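Local coordinates for putative nucleoprotein (Infectious salmon anemia virus, PDB 4EWC) that encapsidates the negative-strand viral RNA, shields it from nucleases and so builds the ribonucleoprotein that serves as template for transcription and replication, at the interface of chains A and B. Coordinates in Å, arbitrary orientation; residue numbers count along the deposited sequence, not the author numbering. Chains: chain A/B, Putative nucleoprotein.

The interface of chains A and B. Residues chain A 454-456, 459, 583, 585-587; chain B 518-519.
B:Thr519 pairs through its backbone with the loop A:Phe454-A:Ser456, just ahead of helix 457-463, and the pairing illustrates how a short strand can dock one protein copy onto another by main-chain bonding while a neighbouring side chain supplies the apolar grip. The amide of B:Thr519 donates to the carbonyl O of A:Phe454 (N to O, 3.2 Å), approaching tilted from the carbonyl plane. In return, the amide N of A:Ser456 donates to B:Thr519 O at 2.9 Å, almost in line with the C=O bond (163° at the oxygen). The two bonds straddle A:Cys455, which forms a parallel beta bridge with B:Thr519. Both bonds run between backbone amide and carbonyl groups, so this part of the contact probably depends more on backbone course than on the side chains.

The apolar part rests on B:Val518, at the centre of strand 517-519. Its CG1 lies anti to the carbonyl carbon (chi1 -67°), which directs this methyl to the loop A:Gly585-A:Gly587, which follows strand 577-583; B:Val518 CG1 is 3.6 Å from A:Gly587 CA. The same methyl also meets the carbonyl oxygens of A:Gly585 and A:Val586 in van der Waals contact. The other branch, B:Val518 CG2, leans on A:Gly585 CA at 3.8 Å. It also reaches the CG2 methyl of A:Ile583, the two side chains passing in opposite directions. At the root of the two branches, CB packs on A:Ser456 CA, so the valine touches both the 454-456 loop and the 585-587 stretch.

The two-fold symmetric interface repeats this patch with the chains exchanged; the structure alone does not show that this pair is the biological assembly. Beside the paired backbones, the hydroxyl OG1 of B:Thr519 stands 3.5 Å from A:Phe454 O.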
loop_
_atom_site.group_PDB
_atom_site.type_symbol
_atom_site.label_atom_id
_atom_site.label_comp_id
_atom_site.label_asym_id
_atom_site.label_seq_id
_atom_site.Cartn_x
_atom_site.Cartn_y
_atom_site.Cartn_z
ATOM N N PHE A 454 -7.020 -7.823 -11.396
ATOM C CA PHE A 454 -5.580 -7.616 -11.390
ATOM C C PHE A 454 -5.189 -6.180 -11.165
ATOM O O PHE A 454 -4.047 -5.787 -11.424
ATOM C CB PHE A 454 -4.964 -8.187 -12.673
ATOM C CG PHE A 454 -5.357 -9.606 -12.913
ATOM C CD1 PHE A 454 -5.003 -10.587 -11.998
ATOM C CD2 PHE A 454 -6.143 -9.958 -13.993
ATOM C CE1 PHE A 454 -5.388 -11.883 -12.180
ATOM C CE2 PHE A 454 -6.536 -11.275 -14.171
ATOM C CZ PHE A 454 -6.152 -12.234 -13.263
ATOM N N CYS A 455 -6.148 -5.405 -10.660
ATOM C CA CYS A 455 -5.948 -3.974 -10.430
ATOM C C CYS A 455 -5.103 -3.778 -9.193
ATOM O O CYS A 455 -5.104 -4.612 -8.305
ATOM C CB CYS A 455 -7.278 -3.266 -10.233
ATOM S SG CYS A 455 -7.144 -1.490 -9.888
ATOM N N SER A 456 -4.384 -2.672 -9.145
ATOM C CA SER A 456 -3.653 -2.276 -7.956
ATOM C C SER A 456 -4.530 -2.356 -6.704
ATOM O O SER A 456 -5.699 -1.936 -6.719
ATOM C CB SER A 456 -3.129 -0.840 -8.126
ATOM O OG SER A 456 -2.841 -0.244 -6.872
ATOM N N ILE A 459 -5.524 1.048 -5.394
ATOM C CA ILE A 459 -6.650 1.569 -6.134
ATOM C C ILE A 459 -7.955 0.994 -5.608
ATOM O O ILE A 459 -8.881 1.752 -5.271
ATOM C CB ILE A 459 -6.542 1.320 -7.650
ATOM C CG1 ILE A 459 -5.306 1.995 -8.218
ATOM C CG2 ILE A 459 -7.797 1.845 -8.382
ATOM C CD1 ILE A 459 -5.154 1.811 -9.725
ATOM N N ILE A 583 0.486 4.203 -6.774
ATOM C CA ILE A 583 0.317 2.792 -7.113
ATOM C C ILE A 583 1.623 2.073 -6.742
ATOM O O ILE A 583 2.654 2.234 -7.412
ATOM C CB ILE A 583 -0.034 2.605 -8.610
ATOM C CG1 ILE A 583 -1.266 3.426 -8.951
ATOM C CG2 ILE A 583 -0.289 1.155 -8.945
ATOM C CD1 ILE A 583 -1.468 3.616 -10.440
ATOM N N GLY A 585 2.400 -1.180 -6.522
ATOM C CA GLY A 585 2.757 -2.386 -7.226
ATOM C C GLY A 585 2.169 -3.590 -6.510
ATOM O O GLY A 585 2.049 -4.662 -7.092
ATOM N N VAL A 586 1.801 -3.422 -5.244
ATOM C CA VAL A 586 1.134 -4.499 -4.529
ATOM C C VAL A 586 -0.259 -4.671 -5.113
ATOM O O VAL A 586 -0.923 -3.691 -5.474
ATOM C CB VAL A 586 1.026 -4.236 -2.994
ATOM C CG1 VAL A 586 0.217 -5.340 -2.314
ATOM C CG2 VAL A 586 2.394 -4.170 -2.386
ATOM N N GLY A 587 -0.703 -5.913 -5.231
ATOM C CA GLY A 587 -2.058 -6.139 -5.643
ATOM C C GLY A 587 -2.727 -7.131 -4.732
ATOM O O GLY A 587 -2.216 -7.506 -3.667
ATOM N N VAL B 518 0.729 -5.037 -11.329
ATOM C CA VAL B 518 -0.668 -4.671 -11.278
ATOM C C VAL B 518 -0.943 -3.729 -12.430
ATOM O O VAL B 518 -0.024 -3.293 -13.113
ATOM C CB VAL B 518 -1.066 -4.029 -9.943
ATOM C CG1 VAL B 518 -0.969 -5.058 -8.857
ATOM C CG2 VAL B 518 -0.164 -2.845 -9.622
ATOM N N THR B 519 -2.219 -3.463 -12.664
ATOM C CA THR B 519 -2.626 -2.471 -13.634
ATOM C C THR B 519 -3.366 -1.380 -12.900
ATOM O O THR B 519 -3.715 -1.525 -11.714
ATOM C CB THR B 519 -3.513 -3.062 -14.763
ATOM O OG1 THR B 519 -4.683 -3.705 -14.224
ATOM C CG2 THR B 519 -2.710 -4.057 -15.579
#